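Local atomic coordinates of endo-1,4-b-d-mannanase (Trichoderma reesei, PDB entry 1QNR), a protein that probably hydrolyses internal beta-1,4 linkages in mannans as an endo-beta-mannanase of glycoside hydrolase family 5. Residues T132-N137 with T142-Y147; W164-E169 with V181-S186; N125-N130 with N137-T142. All blocks are in the same frame, centred on the assembly; numbering follows the deposited sequence.

In the fold
All three contacts involve or adjoin helix 138-155. Contact 1 and contact 3, whose centres lie about 6 Å apart, share N137 and T142 at the start of this helix. Contact 2 lies, centre to centre, about 11 Å from contact 1 and about 16 Å from contact 3, where strand 161-165 meets helix 178-194. Q141 links all three: its NE2 is 2.9 Å from W134 O, and its OE1 is 2.9 Å from W183 NE1. A further link runs from Y144 OH to L166 O, 2.8 Å apart. Contact 2 leads toward E169, which is hydrogen-bonded to a mannose in what is probably the active site, whereas contact 3 leads to the glycan carried by N130.

Contact 1: T132-N137 with T142-Y147; sequences TTWYTN and TQYRKY. With NAG (2-acetamido-2-deoxy-beta-D-glucopyranose), chain F.
W134 lies in a short 3-10 turn and Y144 on helix 138-155; the loop runs through N137 into the helix, and the indole reaches forward to its second turn. The turn is held by T136 N bonding to T133 O at 3.0 Å and N137 N to W134 O at 3.2 Å, while segment 142-147 keeps regular helical bonding, as in K146 N to T142 O at 3.1 Å. With CG anti to the backbone N (chi1 179°), the indole of W134 reaches across to the helix and presents its benzo edge to Y144. The pair is T-shaped, the planes inclined at 72° and the centroid of the six-membered ring 5.4 Å from that of the phenol. W134 CZ2 approaches Y144 CD1 to 4.1 Å, and CH2 stands over the centre of the tyrosine ring. In the TIM barrel of this family 5 enzyme, the packing joins the loop after helix 119-127 to the helix that leads into strand 161-165. Y144 is fixed at its far end too, where OH bonds to the carbonyl of L166. The same indole also meets its neighbour: W134 CE3 lies 3.7 Å above the ring plane of Y135, toward the rim, and Y135 OH bonds to R171 O. At the start of the turn, T133 CG2 touches NAG O5 at 3.7 Å. T132 OG1 bonds to N130 OD1, the side chain of T132 completing the Asn-X-Thr sequon whose asparagine bears that sugar.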
loop_
_atom_site.group_PDB
_atom_site.type_symbol
_atom_site.label_atom_id
_atom_site.label_comp_id
_atom_site.label_asym_id
_atom_site.label_seq_id
_atom_site.Cartn_x
_atom_site.Cartn_y
_atom_site.Cartn_z
ATOM N N THR A 132 -9.207 -14.473 12.022
ATOM C CA THR A 132 -10.308 -13.526 12.254
ATOM C C THR A 132 -10.373 -13.020 13.717
ATOM O O THR A 132 -10.756 -11.833 13.920
ATOM C CB THR A 132 -11.654 -14.081 11.748
ATOM O OG1 THR A 132 -11.897 -15.326 12.444
ATOM C CG2 THR A 132 -11.605 -14.382 10.213
ATOM N N THR A 133 -9.905 -13.810 14.657
ATOM C CA THR A 133 -9.852 -13.287 16.049
ATOM C C THR A 133 -8.626 -12.399 16.244
ATOM O O THR A 133 -8.549 -11.694 17.288
ATOM C CB THR A 133 -9.837 -14.396 17.119
ATOM O OG1 THR A 133 -8.647 -15.147 17.053
ATOM C CG2 THR A 133 -11.052 -15.329 16.899
ATOM N N TRP A 134 -7.681 -12.318 15.294
ATOM C CA TRP A 134 -6.481 -11.481 15.414
ATOM C C TRP A 134 -6.806 -10.046 15.797
ATOM O O TRP A 134 -6.130 -9.422 16.667
ATOM C CB TRP A 134 -5.702 -11.477 14.062
ATOM C CG TRP A 134 -4.436 -10.597 14.114
ATOM C CD1 TRP A 134 -3.212 -10.963 14.537
ATOM C CD2 TRP A 134 -4.288 -9.255 13.592
ATOM N NE1 TRP A 134 -2.293 -9.886 14.468
ATOM C CE2 TRP A 134 -2.940 -8.867 13.821
ATOM C CE3 TRP A 134 -5.176 -8.358 12.986
ATOM C CZ2 TRP A 134 -2.485 -7.577 13.485
ATOM C CZ3 TRP A 134 -4.671 -7.099 12.603
ATOM C CH2 TRP A 134 -3.345 -6.717 12.830
ATOM N N TYR A 135 -7.863 -9.482 15.200
ATOM C CA TYR A 135 -8.255 -8.085 15.406
ATOM C C TYR A 135 -8.571 -7.759 16.867
ATOM O O TYR A 135 -8.466 -6.554 17.229
ATOM C CB TYR A 135 -9.477 -7.721 14.522
ATOM C CG TYR A 135 -9.095 -7.749 13.020
ATOM C CD1 TYR A 135 -8.437 -6.697 12.393
ATOM C CD2 TYR A 135 -9.385 -8.905 12.261
ATOM C CE1 TYR A 135 -8.039 -6.778 11.052
ATOM C CE2 TYR A 135 -9.009 -8.996 10.905
ATOM C CZ TYR A 135 -8.344 -7.912 10.323
ATOM O OH TYR A 135 -7.919 -7.959 8.992
ATOM N N THR A 136 -8.994 -8.765 17.660
ATOM C CA THR A 136 -9.354 -8.482 19.071
ATOM C C THR A 136 -8.516 -9.331 19.998
ATOM O O THR A 136 -8.880 -9.495 21.213
ATOM C CB THR A 136 -10.863 -8.822 19.276
ATOM O OG1 THR A 136 -11.218 -10.145 18.850
ATOM C CG2 THR A 136 -11.722 -7.816 18.549
ATOM N N ASN A 137 -7.392 -9.903 19.556
ATOM C CA ASN A 137 -6.451 -10.686 20.394
ATOM C C ASN A 137 -5.542 -9.709 21.154
ATOM O O ASN A 137 -4.754 -8.982 20.512
ATOM C CB ASN A 137 -5.675 -11.658 19.488
ATOM C CG ASN A 137 -4.629 -12.517 20.154
ATOM O OD1 ASN A 137 -3.892 -12.024 21.036
ATOM N ND2 ASN A 137 -4.501 -13.765 19.713
ATOM N N THR A 142 -1.316 -5.771 21.206
ATOM C CA THR A 142 -0.320 -5.044 21.974
ATOM C C THR A 142 1.033 -5.038 21.278
ATOM O O THR A 142 1.712 -3.990 21.135
ATOM C CB THR A 142 -0.180 -5.671 23.386
ATOM O OG1 THR A 142 -1.455 -5.410 24.031
ATOM C CG2 THR A 142 0.902 -4.972 24.213
ATOM N N GLN A 143 1.472 -6.173 20.707
ATOM C CA GLN A 143 2.718 -6.210 19.933
ATOM C C GLN A 143 2.605 -5.483 18.602
ATOM O O GLN A 143 3.567 -4.724 18.265
ATOM C CB GLN A 143 3.222 -7.670 19.754
ATOM C CG GLN A 143 4.616 -7.732 19.156
ATOM C CD GLN A 143 5.709 -7.099 19.987
ATOM O OE1 GLN A 143 5.661 -7.136 21.238
ATOM N NE2 GLN A 143 6.752 -6.499 19.387
ATOM N N TYR A 144 1.513 -5.603 17.864
ATOM C CA TYR A 144 1.306 -4.832 16.609
ATOM C C TYR A 144 1.447 -3.339 16.901
ATOM O O TYR A 144 2.110 -2.602 16.106
ATOM C CB TYR A 144 -0.055 -5.173 15.992
ATOM C CG TYR A 144 -0.524 -4.273 14.861
ATOM C CD1 TYR A 144 0.018 -4.360 13.555
ATOM C CD2 TYR A 144 -1.578 -3.374 15.076
ATOM C CE1 TYR A 144 -0.431 -3.503 12.542
ATOM C CE2 TYR A 144 -2.063 -2.545 14.047
ATOM C CZ TYR A 144 -1.448 -2.600 12.790
ATOM O OH TYR A 144 -1.979 -1.737 11.819
ATOM N N ARG A 145 0.805 -2.844 17.983
ATOM C CA ARG A 145 0.932 -1.394 18.257
ATOM C C ARG A 145 2.355 -1.011 18.697
ATOM O O ARG A 145 2.820 0.116 18.369
ATOM C CB ARG A 145 -0.094 -0.914 19.336
ATOM C CG ARG A 145 -1.542 -1.153 18.858
ATOM C CD ARG A 145 -2.480 -0.623 19.982
ATOM N NE ARG A 145 -3.771 -0.379 19.398
ATOM C CZ ARG A 145 -4.654 0.569 19.595
ATOM N NH1 ARG A 145 -5.761 0.384 18.856
ATOM N NH2 ARG A 145 -4.459 1.618 20.456
ATOM N N LYS A 146 3.086 -1.908 19.365
ATOM C CA LYS A 146 4.496 -1.601 19.692
ATOM C C LYS A 146 5.297 -1.510 18.390
ATOM O O LYS A 146 6.175 -0.624 18.260
ATOM C CB LYS A 146 5.106 -2.704 20.582
ATOM C CG LYS A 146 4.709 -2.685 22.043
ATOM C CD LYS A 146 5.516 -3.754 22.826
ATOM C CE LYS A 146 6.966 -3.394 22.943
ATOM N NZ LYS A 146 7.653 -4.036 24.116
ATOM N N TYR A 147 4.986 -2.353 17.391
ATOM C CA TYR A 147 5.711 -2.255 16.082
ATOM C C TYR A 147 5.313 -1.025 15.308
ATOM O O TYR A 147 6.211 -0.321 14.796
ATOM C CB TYR A 147 5.376 -3.579 15.257
ATOM C CG TYR A 147 6.193 -3.562 13.970
ATOM C CD1 TYR A 147 7.596 -3.741 14.052
ATOM C CD2 TYR A 147 5.600 -3.340 12.732
ATOM C CE1 TYR A 147 8.383 -3.668 12.911
ATOM C CE2 TYR A 147 6.398 -3.271 11.575
ATOM C CZ TYR A 147 7.757 -3.375 11.696
ATOM O OH TYR A 147 8.578 -3.280 10.532
HETATM C C1 NAG F . -11.921 -18.737 14.409
HETATM C C2 NAG F . -12.852 -19.706 13.708
HETATM C C3 NAG F . -14.242 -19.174 13.980
HETATM C C4 NAG F . -14.374 -19.139 15.515
HETATM C C5 NAG F . -13.346 -18.144 16.141
HETATM C C6 NAG F . -13.513 -18.091 17.652
HETATM C C7 NAG F . -12.147 -20.963 11.679
HETATM C C8 NAG F . -11.880 -20.871 10.220
HETATM N N2 NAG F . -12.406 -19.778 12.303
HETATM O O3 NAG F . -15.161 -20.137 13.443
HETATM O O4 NAG F . -15.678 -18.726 15.934
HETATM O O5 NAG F . -12.067 -18.687 15.825
HETATM O O6 NAG F . -13.333 -19.361 18.209
HETATM O O7 NAG F . -12.142 -21.979 12.249
#

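Contact 2: W164-E169 with V181-S186; sequences WELGNE and VQWATS. With BMA (beta-D-mannopyranose), chain B.
L166, which meets both W183 and A184 of helix 178-194, comes directly after strand 161-165 at the mouth of the TIM barrel. The two strand residues before it, W164 and E165, belong to the barrel wall: W164 NE1 bonds to D195 OD2, and E165 OE1 forms a salt bridge with R54 NE. At L166 the chain comes nearest the helix, its CA 7.5 Å from that of A184. Its CG is anti to the carbonyl carbon (chi1 -54°), and from there CD1 reaches the helix backbone, 3.7 Å from A184 CA and 3.9 Å from A184 CB. The other half of the contact is made at the base of the side chain, where L166 CB meets W183 CH2 at 3.8 Å in an oblique approach to the indole. W183 extends from the helix with CG anti to its backbone N (chi1 172°), and its NE1 bonds to Q141 OE1, which helps to fix the turn of the ring. Beyond G167 the chain reaches N168 and E169, an Asn-Glu pair at the position where family 5 hydrolases typically carry their acid/base glutamate. In one of its two conformers, E169 OE1 accepts from BMA O4 at 2.8 Å; the sugar is also bonded to E205 and W247. The L166 packing joins the strand and the helix of the beta-alpha-beta unit that runs on to strand 199-201. Across the two segments the contact is purely apolar and buried, so it relies on close fit and exclusion of water, and directional bonds lie around it: W183 NE1 to Q141 and L166 O with Y144 OH.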
loop_
_atom_site.group_PDB
_atom_site.type_symbol
_atom_site.label_atom_id
_atom_site.label_comp_id
_atom_site.label_asym_id
_atom_site.label_seq_id
_atom_site.Cartn_x
_atom_site.Cartn_y
_atom_site.Cartn_z
ATOM N N TRP A 164 0.758 6.738 6.209
ATOM C CA TRP A 164 0.857 5.451 6.957
ATOM C C TRP A 164 -0.373 4.613 6.543
ATOM O O TRP A 164 -1.474 5.186 6.293
ATOM C CB TRP A 164 0.793 5.723 8.459
ATOM C CG TRP A 164 1.945 6.560 8.984
ATOM C CD1 TRP A 164 1.856 7.771 9.585
ATOM C CD2 TRP A 164 3.345 6.228 8.877
ATOM N NE1 TRP A 164 3.124 8.221 9.934
ATOM C CE2 TRP A 164 4.052 7.318 9.435
ATOM C CE3 TRP A 164 4.069 5.155 8.319
ATOM C CZ2 TRP A 164 5.443 7.353 9.573
ATOM C CZ3 TRP A 164 5.477 5.206 8.374
ATOM C CH2 TRP A 164 6.123 6.318 8.976
ATOM N N GLU A 165 -0.210 3.298 6.476
ATOM C CA GLU A 165 -1.298 2.402 6.036
ATOM C C GLU A 165 -1.383 1.280 7.048
ATOM O O GLU A 165 -0.420 0.617 7.460
ATOM C CB GLU A 165 -0.991 1.945 4.597
ATOM C CG GLU A 165 -2.062 0.976 4.029
ATOM C CD GLU A 165 -1.914 0.910 2.504
ATOM O OE1 GLU A 165 -1.075 0.092 2.065
ATOM O OE2 GLU A 165 -2.576 1.800 1.865
ATOM N N LEU A 166 -2.660 1.033 7.501
ATOM C CA LEU A 166 -2.826 0.064 8.597
ATOM C C LEU A 166 -2.384 -1.322 8.173
ATOM O O LEU A 166 -1.730 -2.021 9.021
ATOM C CB LEU A 166 -4.273 0.112 9.116
ATOM C CG LEU A 166 -4.827 1.475 9.559
ATOM C CD1 LEU A 166 -6.138 1.237 10.376
ATOM C CD2 LEU A 166 -3.815 2.306 10.328
ATOM N N GLY A 167 -2.682 -1.809 6.958
ATOM C CA GLY A 167 -2.144 -3.124 6.563
ATOM C C GLY A 167 -2.296 -3.256 5.050
ATOM O O GLY A 167 -2.936 -2.445 4.353
ATOM N N ASN A 168 -1.655 -4.332 4.537
ATOM C CA ASN A 168 -1.890 -4.697 3.133
ATOM C C ASN A 168 -3.134 -5.610 3.042
ATOM O O ASN A 168 -3.055 -6.781 3.488
ATOM C CB ASN A 168 -0.703 -5.430 2.542
ATOM C CG ASN A 168 -0.956 -5.849 1.076
ATOM O OD1 ASN A 168 -1.342 -5.025 0.219
ATOM N ND2 ASN A 168 -0.758 -7.135 0.821
ATOM N N GLU A 169 -4.218 -5.116 2.430
ATOM C CA GLU A 169 -5.427 -5.934 2.110
ATOM C C GLU A 169 -6.067 -6.551 3.330
ATOM O O GLU A 169 -6.449 -7.745 3.291
ATOM C CB GLU A 169 -5.139 -7.049 1.029
ATOM C CG GLU A 169 -4.495 -6.361 -0.206
ATOM C CD GLU A 169 -4.400 -7.270 -1.398
ATOM O OE1 GLU A 169 -4.354 -8.510 -1.290
ATOM O OE2 GLU A 169 -4.250 -6.708 -2.508
ATOM N N VAL A 181 -14.310 -2.161 11.135
ATOM C CA VAL A 181 -14.580 -0.720 11.410
ATOM C C VAL A 181 -14.017 -0.346 12.775
ATOM O O VAL A 181 -13.342 0.702 12.904
ATOM C CB VAL A 181 -16.083 -0.422 11.322
ATOM C CG1 VAL A 181 -16.334 1.016 11.784
ATOM C CG2 VAL A 181 -16.635 -0.576 9.885
ATOM N N GLN A 182 -14.278 -1.124 13.830
ATOM C CA GLN A 182 -13.814 -0.756 15.174
ATOM C C GLN A 182 -12.310 -0.854 15.307
ATOM O O GLN A 182 -11.693 0.060 15.913
ATOM C CB GLN A 182 -14.503 -1.581 16.325
ATOM C CG GLN A 182 -16.039 -1.395 16.389
ATOM C CD GLN A 182 -16.478 0.050 16.364
ATOM O OE1 GLN A 182 -15.912 0.943 17.080
ATOM N NE2 GLN A 182 -17.425 0.437 15.498
ATOM N N TRP A 183 -11.666 -1.852 14.694
ATOM C CA TRP A 183 -10.185 -1.949 14.764
ATOM C C TRP A 183 -9.553 -0.786 13.983
ATOM O O TRP A 183 -8.628 -0.116 14.518
ATOM C CB TRP A 183 -9.817 -3.301 14.107
ATOM C CG TRP A 183 -8.319 -3.484 13.923
ATOM C CD1 TRP A 183 -7.407 -3.896 14.890
ATOM C CD2 TRP A 183 -7.560 -3.301 12.703
ATOM N NE1 TRP A 183 -6.131 -3.896 14.373
ATOM C CE2 TRP A 183 -6.218 -3.533 13.023
ATOM C CE3 TRP A 183 -7.926 -2.911 11.402
ATOM C CZ2 TRP A 183 -5.234 -3.469 12.039
ATOM C CZ3 TRP A 183 -6.901 -2.834 10.422
ATOM C CH2 TRP A 183 -5.552 -3.097 10.757
ATOM N N ALA A 184 -10.043 -0.488 12.770
ATOM C CA ALA A 184 -9.431 0.606 12.008
ATOM C C ALA A 184 -9.633 1.962 12.659
ATOM O O ALA A 184 -8.731 2.834 12.608
ATOM C CB ALA A 184 -9.998 0.618 10.577
ATOM N N THR A 185 -10.795 2.146 13.335
ATOM C CA THR A 185 -11.028 3.397 14.062
ATOM C C THR A 185 -10.003 3.529 15.177
ATOM O O THR A 185 -9.319 4.630 15.306
ATOM C CB THR A 185 -12.489 3.373 14.632
ATOM O OG1 THR A 185 -13.423 3.379 13.572
ATOM C CG2 THR A 185 -12.760 4.595 15.529
ATOM N N SER A 186 -9.830 2.539 16.036
ATOM C CA SER A 186 -8.881 2.620 17.148
ATOM C C SER A 186 -7.425 2.727 16.702
ATOM O O SER A 186 -6.641 3.570 17.253
ATOM C CB SER A 186 -9.037 1.366 18.048
ATOM O OG SER A 186 -8.203 1.570 19.186
HETATM C C1 BMA B . -5.888 -13.372 -2.687
HETATM C C2 BMA B . -4.420 -13.840 -2.542
HETATM C C3 BMA B . -3.510 -12.645 -2.244
HETATM C C4 BMA B . -3.777 -11.513 -3.227
HETATM C C5 BMA B . -5.260 -11.154 -3.349
HETATM C C6 BMA B . -5.537 -10.245 -4.601
HETATM O O2 BMA B . -3.971 -14.464 -3.753
HETATM O O3 BMA B . -2.148 -12.975 -2.234
HETATM O O4 BMA B . -2.999 -10.385 -2.795
HETATM O O5 BMA B . -5.999 -12.372 -3.749
HETATM O O6 BMA B . -6.919 -9.929 -4.389
#

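Contact 3: N125-N130 with N137-T142. With NAG (2-acetamido-2-deoxy-beta-D-glucopyranose), chain F.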
loop_
_atom_site.group_PDB
_atom_site.type_symbol
_atom_site.label_atom_id
_atom_site.label_comp_id
_atom_site.label_asym_id
_atom_site.label_seq_id
_atom_site.Cartn_x
_atom_site.Cartn_y
_atom_site.Cartn_z
ATOM N N ASN A 125 0.695 -17.620 15.078
ATOM C CA ASN A 125 1.646 -18.651 15.586
ATOM C C ASN A 125 2.172 -18.272 16.989
ATOM O O ASN A 125 2.401 -19.197 17.815
ATOM C CB ASN A 125 2.870 -18.755 14.631
ATOM C CG ASN A 125 2.583 -19.465 13.328
ATOM O OD1 ASN A 125 1.586 -20.203 13.213
ATOM N ND2 ASN A 125 3.437 -19.243 12.324
ATOM N N ALA A 126 2.404 -16.980 17.268
ATOM C CA ALA A 126 2.957 -16.579 18.544
ATOM C C ALA A 126 1.884 -16.403 19.619
ATOM O O ALA A 126 2.174 -16.689 20.798
ATOM C CB ALA A 126 3.659 -15.214 18.426
ATOM N N PHE A 127 0.708 -15.860 19.298
ATOM C CA PHE A 127 -0.286 -15.414 20.281
ATOM C C PHE A 127 -1.573 -16.175 20.198
ATOM O O PHE A 127 -2.519 -15.789 20.960
ATOM C CB PHE A 127 -0.505 -13.881 20.057
ATOM C CG PHE A 127 0.789 -13.077 20.110
ATOM C CD1 PHE A 127 1.638 -13.104 21.197
ATOM C CD2 PHE A 127 1.152 -12.310 18.991
ATOM C CE1 PHE A 127 2.809 -12.367 21.237
ATOM C CE2 PHE A 127 2.338 -11.612 19.000
ATOM C CZ PHE A 127 3.170 -11.647 20.108
ATOM N N GLY A 128 -1.680 -17.227 19.389
ATOM C CA GLY A 128 -2.916 -18.015 19.382
ATOM C C GLY A 128 -4.103 -17.470 18.655
ATOM O O GLY A 128 -3.959 -16.511 17.853
ATOM N N GLY A 129 -5.266 -18.101 18.889
ATOM C CA GLY A 129 -6.452 -17.670 18.095
ATOM C C GLY A 129 -6.311 -18.088 16.610
ATOM O O GLY A 129 -5.664 -19.066 16.196
ATOM N N ASN A 130 -6.996 -17.239 15.778
ATOM C CA ASN A 130 -6.908 -17.478 14.323
ATOM C C ASN A 130 -6.930 -16.170 13.548
ATOM O O ASN A 130 -6.869 -15.086 14.138
ATOM C CB ASN A 130 -7.980 -18.526 13.879
ATOM C CG ASN A 130 -9.324 -17.913 14.057
ATOM O OD1 ASN A 130 -9.691 -16.784 14.057
ATOM N ND2 ASN A 130 -10.374 -18.838 14.203
ATOM N N ASN A 137 -7.392 -9.903 19.556
ATOM C CA ASN A 137 -6.451 -10.686 20.394
ATOM C C ASN A 137 -5.542 -9.709 21.154
ATOM O O ASN A 137 -4.754 -8.982 20.512
ATOM C CB ASN A 137 -5.675 -11.658 19.488
ATOM C CG ASN A 137 -4.629 -12.517 20.154
ATOM O OD1 ASN A 137 -3.892 -12.024 21.036
ATOM N ND2 ASN A 137 -4.501 -13.765 19.713
ATOM N N THR A 138 -5.715 -9.621 22.518
ATOM C CA THR A 138 -4.971 -8.556 23.209
ATOM C C THR A 138 -3.440 -8.650 23.085
ATOM O O THR A 138 -2.789 -7.620 22.866
ATOM C CB THR A 138 -5.335 -8.566 24.740
ATOM O OG1 THR A 138 -6.806 -8.465 24.834
ATOM C CG2 THR A 138 -4.627 -7.421 25.427
ATOM N N ALA A 139 -2.844 -9.842 23.226
ATOM C CA ALA A 139 -1.378 -9.933 23.097
ATOM C C ALA A 139 -0.954 -9.602 21.670
ATOM O O ALA A 139 0.082 -8.916 21.484
ATOM C CB ALA A 139 -0.946 -11.345 23.469
ATOM N N ALA A 140 -1.708 -10.051 20.655
ATOM C CA ALA A 140 -1.280 -9.729 19.247
ATOM C C ALA A 140 -1.410 -8.233 18.993
ATOM O O ALA A 140 -0.476 -7.651 18.353
ATOM C CB ALA A 140 -2.163 -10.517 18.253
ATOM N N GLN A 141 -2.514 -7.601 19.431
ATOM C CA GLN A 141 -2.675 -6.152 19.151
ATOM C C GLN A 141 -1.679 -5.319 19.961
ATOM O O GLN A 141 -1.234 -4.287 19.452
ATOM C CB GLN A 141 -4.138 -5.737 19.465
ATOM C CG GLN A 141 -5.151 -6.289 18.443
ATOM C CD GLN A 141 -4.811 -5.879 16.999
ATOM O OE1 GLN A 141 -4.605 -4.689 16.710
ATOM N NE2 GLN A 141 -4.750 -6.896 16.119
ATOM N N THR A 142 -1.316 -5.771 21.206
ATOM C CA THR A 142 -0.320 -5.044 21.974
ATOM C C THR A 142 1.033 -5.038 21.278
ATOM O O THR A 142 1.712 -3.990 21.135
ATOM C CB THR A 142 -0.180 -5.671 23.386
ATOM O OG1 THR A 142 -1.455 -5.410 24.031
ATOM C CG2 THR A 142 0.902 -4.972 24.213
HETATM C C1 NAG F . -11.921 -18.737 14.409
HETATM C C2 NAG F . -12.852 -19.706 13.708
HETATM C C3 NAG F . -14.242 -19.174 13.980
HETATM C C4 NAG F . -14.374 -19.139 15.515
HETATM C C5 NAG F . -13.346 -18.144 16.141
HETATM C C6 NAG F . -13.513 -18.091 17.652
HETATM C C7 NAG F . -12.147 -20.963 11.679
HETATM C C8 NAG F . -11.880 -20.871 10.220
HETATM N N2 NAG F . -12.406 -19.778 12.303
HETATM O O3 NAG F . -15.161 -20.137 13.443
HETATM O O4 NAG F . -15.678 -18.726 15.934
HETATM O O5 NAG F . -12.067 -18.687 15.825
HETATM O O6 NAG F . -13.333 -19.361 18.209
HETATM O O7 NAG F . -12.142 -21.979 12.249
HETATM O O HOH W 1 -5.331 -14.393 16.688
#
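N137 and F127 are joined by a nearly straight hydrogen bond, ND2 of N137 donating to F127 O at 3.1 Å with an N-H...O angle of 172°. The acceptor lies in the plane of the asparagine amide, but the donor stands above the F127 carbonyl plane, 64° out of it. The same amide caps helix 138-155: OD1 of N137 takes the amide hydrogen of A140 N at 3.0 Å, so one side chain serves the start of one helix and the end of another. Beside this polar link the ring of F127 packs on the first turn of the helix, with CD2 3.6 Å from A140 CA and CD1 3.9 Å from A139 CB. A126 CB covers the centre of one ring face, and A139 O lies over the opposite face. A leucine in place of N137 would probably leave F127 O and A140 N without these partners, so that the two helix ends were joined here mainly by the packing of F127. Further out, a water donates to G128 O at 2.8 Å and to N130 O, and accepts from N137 ND2, stitching the departing chain to the cap. G128, the first residue past helix 119-127, leaves helical geometry with a positive phi of 78°, and G129 repeats the positive sign, backbone shapes that favour glycine and turn the chain toward N130. There ND2 is bonded covalently to NAG C1, marking an N-glycosylation site on the surface. The whole joins the C-terminal end of helix 119-127 to the N-terminal end of helix 138-155; F127 also touches L75 and S80, between strands 73-74 and 81-82, and A140 packs against W134.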